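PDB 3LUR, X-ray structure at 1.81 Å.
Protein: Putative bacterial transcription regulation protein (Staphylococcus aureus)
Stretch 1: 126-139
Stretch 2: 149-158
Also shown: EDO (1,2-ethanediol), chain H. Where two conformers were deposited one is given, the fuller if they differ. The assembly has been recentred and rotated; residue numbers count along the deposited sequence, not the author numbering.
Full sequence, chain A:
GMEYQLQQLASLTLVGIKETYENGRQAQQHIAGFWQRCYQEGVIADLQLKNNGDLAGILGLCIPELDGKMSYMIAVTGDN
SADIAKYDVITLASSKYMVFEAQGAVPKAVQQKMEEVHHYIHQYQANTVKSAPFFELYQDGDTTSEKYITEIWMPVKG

Stretch 1 126-139: ANTVKSAPFFELYQ
Stretch 2 149-158: ITEIWMPVKG

Antiparallel strands are fastened by backbone hydrogen bonds, but side-chain rotamers decide how the space above each face is filled. In this putative transcription regulator, strand 134-138 runs against the strand that begins at I149 at 159° between their N-to-C directions, axes 4.6 Å apart at closest approach, and the two stretches together bury 1010 Å². The backbones are extended (F135 phi/psi -145/157, W153 -110/116), and the register is fixed by paired hydrogen bonds: F135 faces W153, with W153 N to F135 O at 2.8 Å and F135 N to W153 O at 3.1 Å; L137 faces E151, with L137 N to E151 O at 2.8 Å and E151 N to L137 O at 3.1 Å. Between them lies the non-hydrogen-bonded pair E136-I152, CA atoms 4.6 Å apart.

F135, L137, E151 and W153 share one face. F135 is p (chi1 60°, chi2 -90°) and W153 m (-70°, chi2 65°), which lays the phenyl ring against the five-membered indole ring in an offset stack, centroids 4.3 Å apart and planes at 16°. L137 (t, p) sends CD2 to 3.9 Å from W153 NE1. E151, m then t, places OE1 2.9 Å from W153 NE1, satisfying the indole's polar edge.

On the other face, Y138 (m) brings OH 2.6 Å from E136 OE1, a hydrogen bond that gives the buried carboxylate a donor.

F134 is p (55°); selenomethionine M154, m at all three chi angles, carries CE over one face of the F134 ring, 4.1 Å from the centroid of that ring.

Outside the strand pairing the register shifts, and a single bridge joins V129 to V156, CA atoms 4.2 Å apart. P155 has no amide hydrogen to donate, but its carbonyl accepts from K130 N, with K130 N to P155 O at 3.1 Å. P155 CD packs 3.6 Å from F134 CB. K157, m then t throughout, extends NZ to 2.8 Å from N127 O, while K157 N meets T128 O at 2.7 Å.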

# COMPACT_ATOMS: atom_id res chain seq x y z
N ALA A 126 4.73 -13.87 -14.25
CA ALA A 126 5.62 -12.96 -14.97
C ALA A 126 4.91 -12.18 -16.06
O ALA A 126 5.23 -11.04 -16.29
CB ALA A 126 6.80 -13.71 -15.56
N ASN A 127 3.96 -12.82 -16.74
CA ASN A 127 3.26 -12.20 -17.86
C ASN A 127 1.83 -11.74 -17.54
O ASN A 127 1.09 -11.34 -18.42
CB ASN A 127 3.24 -13.15 -19.00
CG ASN A 127 4.63 -13.59 -19.39
OD1 ASN A 127 5.48 -12.76 -19.71
ND2 ASN A 127 4.89 -14.88 -19.31
N THR A 128 1.47 -11.80 -16.26
CA THR A 128 0.12 -11.42 -15.83
C THR A 128 0.12 -10.22 -14.91
O THR A 128 -0.88 -9.50 -14.85
CB THR A 128 -0.59 -12.60 -15.14
OG1 THR A 128 0.31 -13.23 -14.23
CG2 THR A 128 -1.04 -13.60 -16.15
N VAL A 129 1.22 -9.97 -14.21
CA VAL A 129 1.32 -8.82 -13.34
C VAL A 129 1.43 -7.55 -14.17
O VAL A 129 1.90 -7.57 -15.31
CB VAL A 129 2.55 -8.94 -12.37
CG1 VAL A 129 3.86 -8.90 -13.14
CG2 VAL A 129 2.51 -7.88 -11.32
N LYS A 130 0.91 -6.48 -13.59
CA LYS A 130 0.96 -5.18 -14.19
C LYS A 130 1.99 -4.33 -13.46
O LYS A 130 2.22 -4.53 -12.24
CB LYS A 130 -0.42 -4.53 -14.12
CG LYS A 130 -0.48 -3.11 -14.58
CD LYS A 130 -1.86 -2.77 -15.05
CE LYS A 130 -2.90 -3.22 -14.09
NZ LYS A 130 -4.31 -2.94 -14.57
N SER A 131 2.62 -3.43 -14.21
CA SER A 131 3.55 -2.46 -13.68
C SER A 131 2.71 -1.26 -13.30
O SER A 131 2.52 -0.34 -14.14
CB SER A 131 4.55 -2.01 -14.76
OG SER A 131 5.33 -3.08 -15.22
N ALA A 132 2.17 -1.29 -12.10
CA ALA A 132 1.35 -0.24 -11.59
C ALA A 132 1.59 -0.26 -10.11
O ALA A 132 2.20 -1.22 -9.57
CB ALA A 132 -0.12 -0.51 -11.88
N PRO A 133 1.07 0.75 -9.41
CA PRO A 133 1.26 0.74 -7.96
C PRO A 133 0.61 -0.46 -7.28
O PRO A 133 -0.38 -1.00 -7.76
CB PRO A 133 0.63 2.06 -7.52
CG PRO A 133 0.73 2.94 -8.70
CD PRO A 133 0.47 2.02 -9.87
N PHE A 134 1.21 -0.90 -6.17
CA PHE A 134 0.67 -1.99 -5.39
C PHE A 134 0.64 -1.52 -3.93
O PHE A 134 1.34 -0.59 -3.58
CB PHE A 134 1.50 -3.28 -5.57
CG PHE A 134 2.97 -3.13 -5.27
CD1 PHE A 134 3.85 -2.64 -6.24
CD2 PHE A 134 3.48 -3.53 -4.03
CE1 PHE A 134 5.23 -2.53 -5.98
CE2 PHE A 134 4.86 -3.41 -3.75
CZ PHE A 134 5.73 -2.90 -4.73
N PHE A 135 -0.19 -2.13 -3.11
CA PHE A 135 -0.33 -1.60 -1.76
C PHE A 135 -0.56 -2.59 -0.65
O PHE A 135 -1.06 -3.70 -0.87
CB PHE A 135 -1.42 -0.49 -1.73
CG PHE A 135 -2.80 -0.93 -2.16
CD1 PHE A 135 -3.19 -0.85 -3.48
CD2 PHE A 135 -3.74 -1.36 -1.21
CE1 PHE A 135 -4.46 -1.21 -3.87
CE2 PHE A 135 -5.03 -1.71 -1.59
CZ PHE A 135 -5.39 -1.66 -2.93
N GLU A 136 -0.20 -2.14 0.55
CA GLU A 136 -0.50 -2.81 1.79
C GLU A 136 -1.75 -2.10 2.30
O GLU A 136 -1.82 -0.87 2.23
CB GLU A 136 0.65 -2.58 2.77
CG GLU A 136 1.98 -3.06 2.26
CD GLU A 136 3.17 -2.29 2.82
OE1 GLU A 136 3.04 -1.48 3.76
OE2 GLU A 136 4.26 -2.51 2.29
N LEU A 137 -2.70 -2.84 2.82
CA LEU A 137 -3.90 -2.23 3.35
C LEU A 137 -4.02 -2.65 4.81
O LEU A 137 -4.09 -3.87 5.13
CB LEU A 137 -5.12 -2.62 2.54
CG LEU A 137 -6.48 -2.03 2.97
CD1 LEU A 137 -6.48 -0.48 2.80
CD2 LEU A 137 -7.66 -2.68 2.25
N TYR A 138 -4.08 -1.64 5.68
CA TYR A 138 -4.10 -1.83 7.15
C TYR A 138 -5.43 -1.48 7.81
O TYR A 138 -5.82 -0.33 7.88
CB TYR A 138 -3.01 -0.98 7.79
CG TYR A 138 -1.61 -1.32 7.34
CD1 TYR A 138 -0.91 -2.36 7.92
CD2 TYR A 138 -0.98 -0.61 6.33
CE1 TYR A 138 0.36 -2.67 7.51
CE2 TYR A 138 0.27 -0.91 5.91
CZ TYR A 138 0.94 -1.96 6.49
OH TYR A 138 2.21 -2.28 6.06
N GLN A 139 -6.13 -2.51 8.27
CA GLN A 139 -7.34 -2.37 9.05
C GLN A 139 -6.93 -1.95 10.45
O GLN A 139 -5.74 -2.06 10.82
CB GLN A 139 -8.06 -3.72 9.13
CG GLN A 139 -7.24 -4.82 9.81
CD GLN A 139 -7.96 -6.15 9.84
OE1 GLN A 139 -9.10 -6.23 10.26
NE2 GLN A 139 -7.28 -7.20 9.38
N ILE A 149 -3.54 -9.07 10.64
CA ILE A 149 -3.59 -9.32 9.19
C ILE A 149 -3.52 -8.06 8.37
O ILE A 149 -4.33 -7.15 8.54
CB ILE A 149 -4.86 -10.11 8.80
CG1 ILE A 149 -4.79 -11.51 9.39
CG2 ILE A 149 -4.98 -10.20 7.23
CD1 ILE A 149 -6.12 -12.27 9.34
N THR A 150 -2.54 -8.03 7.46
CA THR A 150 -2.35 -6.95 6.52
C THR A 150 -2.65 -7.54 5.14
O THR A 150 -2.20 -8.65 4.83
CB THR A 150 -0.85 -6.45 6.49
OG1 THR A 150 -0.49 -5.96 7.77
CG2 THR A 150 -0.65 -5.35 5.45
N GLU A 151 -3.40 -6.82 4.32
CA GLU A 151 -3.63 -7.27 2.95
C GLU A 151 -2.61 -6.67 2.04
O GLU A 151 -2.25 -5.51 2.17
CB GLU A 151 -5.02 -6.90 2.47
CG GLU A 151 -6.12 -7.64 3.17
CD GLU A 151 -7.50 -7.32 2.62
OE1 GLU A 151 -7.66 -6.31 1.90
OE2 GLU A 151 -8.44 -8.06 2.97
N ILE A 152 -2.18 -7.46 1.07
CA ILE A 152 -1.23 -6.99 0.07
C ILE A 152 -1.95 -7.12 -1.29
O ILE A 152 -2.33 -8.23 -1.71
CB ILE A 152 0.09 -7.79 0.08
CG1 ILE A 152 0.92 -7.41 1.31
CG2 ILE A 152 0.92 -7.51 -1.21
CD1 ILE A 152 2.14 -8.31 1.57
N TRP A 153 -2.10 -6.01 -1.97
CA TRP A 153 -2.85 -5.95 -3.23
C TRP A 153 -1.88 -5.71 -4.36
O TRP A 153 -1.30 -4.63 -4.46
CB TRP A 153 -3.83 -4.79 -3.17
CG TRP A 153 -4.97 -4.96 -2.25
CD1 TRP A 153 -4.93 -5.05 -0.88
CD2 TRP A 153 -6.35 -4.96 -2.61
NE1 TRP A 153 -6.20 -5.17 -0.38
CE2 TRP A 153 -7.10 -5.09 -1.41
CE3 TRP A 153 -7.03 -4.88 -3.82
CZ2 TRP A 153 -8.50 -5.16 -1.40
CZ3 TRP A 153 -8.42 -4.92 -3.81
CH2 TRP A 153 -9.14 -5.06 -2.61
N MSE A 154 -1.78 -6.68 -5.25
CA MSE A 154 -0.87 -6.64 -6.37
C MSE A 154 -1.68 -6.61 -7.66
O MSE A 154 -2.48 -7.52 -7.92
CB MSE A 154 0.02 -7.89 -6.39
CG MSE A 154 0.71 -8.16 -5.11
SE MSE A 154 1.97 -6.74 -4.61
CE MSE A 154 3.20 -6.82 -6.04
N PRO A 155 -1.47 -5.58 -8.49
CA PRO A 155 -2.25 -5.42 -9.72
C PRO A 155 -1.90 -6.43 -10.80
O PRO A 155 -0.73 -6.81 -10.98
CB PRO A 155 -1.91 -4.01 -10.17
CG PRO A 155 -0.58 -3.77 -9.65
CD PRO A 155 -0.50 -4.47 -8.33
N VAL A 156 -2.93 -6.93 -11.48
CA VAL A 156 -2.72 -7.91 -12.53
C VAL A 156 -3.56 -7.54 -13.73
O VAL A 156 -4.51 -6.73 -13.62
CB VAL A 156 -3.07 -9.34 -12.08
CG1 VAL A 156 -2.11 -9.81 -10.97
CG2 VAL A 156 -4.50 -9.42 -11.58
N LYS A 157 -3.20 -8.10 -14.86
CA LYS A 157 -3.91 -7.80 -16.08
C LYS A 157 -5.30 -8.41 -16.06
O LYS A 157 -5.51 -9.45 -15.44
CB LYS A 157 -3.15 -8.36 -17.28
CG LYS A 157 -1.78 -7.78 -17.48
CD LYS A 157 -1.06 -8.59 -18.61
CE LYS A 157 0.32 -8.10 -18.88
NZ LYS A 157 1.00 -8.93 -19.90
N GLY A 158 -6.24 -7.76 -16.74
CA GLY A 158 -7.63 -8.27 -16.87
C GLY A 158 -8.70 -7.23 -16.59
O GLY A 158 -8.46 -6.09 -16.15
OXT GLY A 158 -9.88 -7.50 -16.83
C1 EDO H . -7.93 2.15 10.81
O1 EDO H . -6.84 1.79 9.94
C2 EDO H . -9.25 1.63 10.22
O2 EDO H . -9.63 2.39 9.06
O HOH W 1 -6.51 -5.14 -14.48
O HOH W 2 -5.45 -5.14 7.10